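Local structure of protocadherin gamma-B3 (Homo sapiens, 5K8R) at residues A314-E328 against L402-D414. The protein probably serves as a calcium-dependent cell-adhesion receptor that may help establish and maintain specific neuronal connections in the brain. Numbering follows the deposited sequence.
With NA (sodium ion), chain M.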
# COMPACT_ATOMS: atom_id res chain seq x y z
N ALA A 314 47.04 -1.87 -35.57
CA ALA A 314 48.08 -2.23 -36.51
C ALA A 314 49.45 -2.22 -35.84
O ALA A 314 49.68 -1.46 -34.90
CB ALA A 314 48.09 -1.27 -37.69
N PRO A 315 50.37 -3.07 -36.29
CA PRO A 315 51.72 -3.07 -35.72
C PRO A 315 52.42 -1.74 -35.95
O PRO A 315 52.18 -1.05 -36.94
CB PRO A 315 52.43 -4.21 -36.46
CG PRO A 315 51.33 -5.08 -36.97
CD PRO A 315 50.20 -4.15 -37.28
N GLU A 316 53.28 -1.39 -35.01
CA GLU A 316 54.03 -0.14 -35.06
C GLU A 316 55.53 -0.41 -35.15
O GLU A 316 56.06 -1.31 -34.51
CB GLU A 316 53.73 0.72 -33.84
CG GLU A 316 54.41 2.08 -33.85
CD GLU A 316 54.05 2.93 -32.64
OE1 GLU A 316 52.87 2.89 -32.23
OE2 GLU A 316 54.94 3.62 -32.11
N ILE A 317 56.20 0.40 -35.97
CA ILE A 317 57.64 0.29 -36.17
C ILE A 317 58.30 1.56 -35.68
O ILE A 317 57.84 2.67 -35.99
CB ILE A 317 57.97 0.05 -37.66
CG1 ILE A 317 57.18 -1.14 -38.20
CG2 ILE A 317 59.47 -0.18 -37.83
CD1 ILE A 317 57.36 -1.36 -39.69
N THR A 318 59.37 1.41 -34.91
CA THR A 318 60.19 2.53 -34.45
C THR A 318 61.62 2.29 -34.92
O THR A 318 62.14 1.18 -34.81
CB THR A 318 60.14 2.68 -32.93
OG1 THR A 318 58.78 2.73 -32.50
CG2 THR A 318 60.85 3.95 -32.50
N LEU A 319 62.25 3.34 -35.44
CA LEU A 319 63.56 3.21 -36.07
C LEU A 319 64.58 4.12 -35.39
O LEU A 319 64.24 5.19 -34.87
CB LEU A 319 63.48 3.54 -37.56
CG LEU A 319 62.55 2.65 -38.38
CD1 LEU A 319 62.54 3.08 -39.84
CD2 LEU A 319 62.94 1.19 -38.24
N ALA A 320 65.83 3.68 -35.41
CA ALA A 320 66.95 4.48 -34.94
C ALA A 320 68.14 4.26 -35.86
O ALA A 320 68.20 3.26 -36.59
CB ALA A 320 67.33 4.13 -33.49
N SER A 321 69.08 5.20 -35.84
CA SER A 321 70.26 5.12 -36.69
C SER A 321 71.27 6.16 -36.23
O SER A 321 70.96 7.02 -35.39
CB SER A 321 69.92 5.31 -38.17
OG SER A 321 69.27 6.55 -38.38
N GLU A 322 72.47 6.09 -36.79
CA GLU A 322 73.53 7.07 -36.52
C GLU A 322 73.36 8.26 -37.46
O GLU A 322 74.10 8.45 -38.42
CB GLU A 322 74.90 6.43 -36.66
CG GLU A 322 75.16 5.26 -35.74
CD GLU A 322 76.62 4.85 -35.73
OE1 GLU A 322 77.44 5.52 -36.41
OE2 GLU A 322 76.96 3.86 -35.04
N SER A 323 72.34 9.07 -37.16
CA SER A 323 71.98 10.23 -37.98
C SER A 323 71.69 9.83 -39.42
O SER A 323 71.90 10.62 -40.34
CB SER A 323 73.06 11.31 -37.92
OG SER A 323 73.36 11.66 -36.58
N GLN A 324 71.21 8.60 -39.62
CA GLN A 324 70.91 8.06 -40.95
C GLN A 324 72.14 8.08 -41.85
O GLN A 324 72.05 8.35 -43.05
CB GLN A 324 69.74 8.82 -41.59
CG GLN A 324 68.48 8.85 -40.75
CD GLN A 324 67.35 9.62 -41.42
OE1 GLN A 324 67.50 10.12 -42.53
NE2 GLN A 324 66.22 9.71 -40.74
N HIS A 325 73.30 7.78 -41.28
CA HIS A 325 74.57 7.82 -41.99
C HIS A 325 75.23 6.45 -41.97
O HIS A 325 75.15 5.72 -40.98
CB HIS A 325 75.52 8.85 -41.36
CG HIS A 325 75.06 10.26 -41.50
ND1 HIS A 325 75.52 11.28 -40.69
CD2 HIS A 325 74.18 10.84 -42.36
CE1 HIS A 325 74.94 12.42 -41.04
NE2 HIS A 325 74.12 12.17 -42.05
N ILE A 326 75.86 6.10 -43.09
CA ILE A 326 76.64 4.87 -43.22
C ILE A 326 77.93 5.20 -43.94
O ILE A 326 77.91 5.84 -44.99
CB ILE A 326 75.87 3.77 -43.98
CG1 ILE A 326 74.48 3.55 -43.40
CG2 ILE A 326 76.66 2.46 -43.95
CD1 ILE A 326 73.62 2.65 -44.24
N GLN A 327 79.06 4.75 -43.39
CA GLN A 327 80.33 4.88 -44.08
C GLN A 327 80.46 3.80 -45.14
O GLN A 327 80.11 2.64 -44.90
CB GLN A 327 81.49 4.81 -43.09
CG GLN A 327 81.55 5.99 -42.13
CD GLN A 327 82.75 5.93 -41.21
OE1 GLN A 327 83.49 4.94 -41.18
NE2 GLN A 327 82.96 6.99 -40.44
N GLU A 328 80.96 4.18 -46.32
CA GLU A 328 80.96 3.26 -47.45
C GLU A 328 81.89 2.07 -47.23
O GLU A 328 81.67 0.99 -47.78
CB GLU A 328 81.34 4.00 -48.73
CG GLU A 328 82.74 4.58 -48.74
CD GLU A 328 83.09 5.24 -50.06
OE1 GLU A 328 82.27 5.15 -51.00
OE2 GLU A 328 84.17 5.86 -50.15
N LEU A 402 46.80 -7.24 -39.96
CA LEU A 402 47.07 -5.83 -40.19
C LEU A 402 48.57 -5.61 -40.31
O LEU A 402 49.37 -6.38 -39.78
CB LEU A 402 46.50 -4.95 -39.06
CG LEU A 402 45.01 -4.59 -39.13
CD1 LEU A 402 44.13 -5.79 -38.84
CD2 LEU A 402 44.70 -3.45 -38.17
N SER A 403 48.94 -4.55 -41.02
CA SER A 403 50.34 -4.29 -41.32
C SER A 403 50.60 -2.79 -41.34
O SER A 403 49.67 -1.98 -41.33
CB SER A 403 50.75 -4.93 -42.65
OG SER A 403 49.98 -4.41 -43.72
N SER A 404 51.88 -2.44 -41.38
CA SER A 404 52.31 -1.05 -41.49
C SER A 404 53.72 -1.03 -42.04
O SER A 404 54.48 -1.99 -41.89
CB SER A 404 52.24 -0.33 -40.14
OG SER A 404 53.11 -0.92 -39.20
N SER A 405 54.07 0.08 -42.69
CA SER A 405 55.38 0.26 -43.30
C SER A 405 56.02 1.54 -42.80
O SER A 405 55.32 2.50 -42.43
CB SER A 405 55.29 0.30 -44.83
OG SER A 405 54.74 -0.90 -45.35
N LYS A 406 57.35 1.56 -42.79
CA LYS A 406 58.09 2.76 -42.44
C LYS A 406 59.40 2.77 -43.22
O LYS A 406 60.15 1.79 -43.18
CB LYS A 406 58.36 2.84 -40.93
CG LYS A 406 59.03 4.13 -40.49
CD LYS A 406 58.93 4.31 -38.98
CE LYS A 406 57.50 4.58 -38.55
NZ LYS A 406 56.99 5.87 -39.11
N THR A 407 59.66 3.86 -43.93
CA THR A 407 60.81 3.98 -44.81
C THR A 407 61.78 5.01 -44.25
O THR A 407 61.39 6.13 -43.93
CB THR A 407 60.38 4.38 -46.23
OG1 THR A 407 59.52 3.37 -46.77
CG2 THR A 407 61.59 4.56 -47.13
N ILE A 408 63.05 4.62 -44.15
CA ILE A 408 64.12 5.49 -43.67
C ILE A 408 65.16 5.62 -44.77
O ILE A 408 65.44 4.65 -45.49
CB ILE A 408 64.75 4.96 -42.37
CG1 ILE A 408 65.81 5.93 -41.84
CG2 ILE A 408 65.34 3.57 -42.57
CD1 ILE A 408 66.45 5.49 -40.55
N THR A 409 65.71 6.82 -44.92
CA THR A 409 66.75 7.09 -45.91
C THR A 409 68.11 7.03 -45.23
O THR A 409 68.37 7.78 -44.28
CB THR A 409 66.54 8.46 -46.56
OG1 THR A 409 65.31 8.46 -47.30
CG2 THR A 409 67.69 8.77 -47.51
N LEU A 410 68.96 6.12 -45.70
CA LEU A 410 70.30 5.93 -45.16
C LEU A 410 71.31 6.47 -46.17
O LEU A 410 71.38 6.00 -47.31
CB LEU A 410 70.56 4.46 -44.87
CG LEU A 410 69.56 3.79 -43.93
CD1 LEU A 410 69.68 2.28 -44.01
CD2 LEU A 410 69.77 4.28 -42.50
N HIS A 411 72.09 7.46 -45.74
CA HIS A 411 73.06 8.11 -46.61
C HIS A 411 74.41 7.42 -46.52
O HIS A 411 74.83 6.98 -45.44
CB HIS A 411 73.20 9.59 -46.25
CG HIS A 411 71.90 10.32 -46.21
ND1 HIS A 411 71.30 10.85 -47.33
CD2 HIS A 411 71.07 10.61 -45.17
CE1 HIS A 411 70.17 11.44 -46.99
NE2 HIS A 411 70.00 11.31 -45.69
N ILE A 412 75.10 7.32 -47.65
CA ILE A 412 76.41 6.69 -47.74
C ILE A 412 77.47 7.78 -47.74
O ILE A 412 77.40 8.72 -48.54
CB ILE A 412 76.53 5.81 -48.99
CG1 ILE A 412 75.36 4.81 -49.05
CG2 ILE A 412 77.85 5.07 -49.00
CD1 ILE A 412 75.28 3.91 -47.83
N LEU A 413 78.44 7.66 -46.84
CA LEU A 413 79.49 8.66 -46.67
C LEU A 413 80.82 8.12 -47.18
O LEU A 413 81.02 6.91 -47.30
CB LEU A 413 79.62 9.07 -45.20
CG LEU A 413 78.33 9.51 -44.49
CD1 LEU A 413 78.62 9.88 -43.04
CD2 LEU A 413 77.68 10.67 -45.22
N ASP A 414 81.73 9.05 -47.47
CA ASP A 414 83.06 8.69 -47.95
C ASP A 414 83.89 8.06 -46.84
O ASP A 414 83.81 8.47 -45.68
CB ASP A 414 83.78 9.92 -48.51
CG ASP A 414 83.10 10.47 -49.75
OD1 ASP A 414 82.55 9.68 -50.54
OD2 ASP A 414 83.13 11.71 -49.94
NA NA M . 83.12 0.84 -49.76
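The carbonyl oxygen of Ile326 is gripped twice by strand 403-413: Leu413 N donates to Ile326 O at 2.6 Å, nearly in line with the C=O bond, and the CA-H of Ile412 adds a weaker contact. The same residue's N donates to His411 O at 2.7 Å. His411 N to Gln324 O (2.8 Å) and Glu328 N to Leu413 O (2.9 Å) extend this parallel pairing at both ends. In cadherin terms, 325-327 is the second half of a split A strand, paired with G in the fourth repeat. Beta-branched Ile326 and Ile412 suit an extended chain and turn inward, where Ile326 CD1 meets Leu410 CB at 3.6 Å and both Ile326 and Leu410 pack on Val336. His325, His411 and Leu413 line the other face, with Leu413 CD1 against His325 CB. The first half, 316-321, belongs to the opposing sheet, and apolar groups bridge the space: Leu319, with CG anti to its carbonyl carbon (chi1 -60°), lays CD1 between Lys406 CG (3.7 Å) and Ile408 CB (3.8 Å). Lysine fits this exposed position because its methylenes pack while its amine end can reach solvent. Between the halves, Gln324 adopts a left-handed backbone conformation and rests its CG on Ile408 CD1 at 3.9 Å; an alanine here would probably strip part of the cover from that methyl and open a gap over Ile408. Glu328 O joins Leu380 O in binding sodium, while its carboxylate bonds to Arg382 N. Thus backbone hydrogen bonds fix the register of 325-327, whereas 316-321 meets 403-413 largely through side chains.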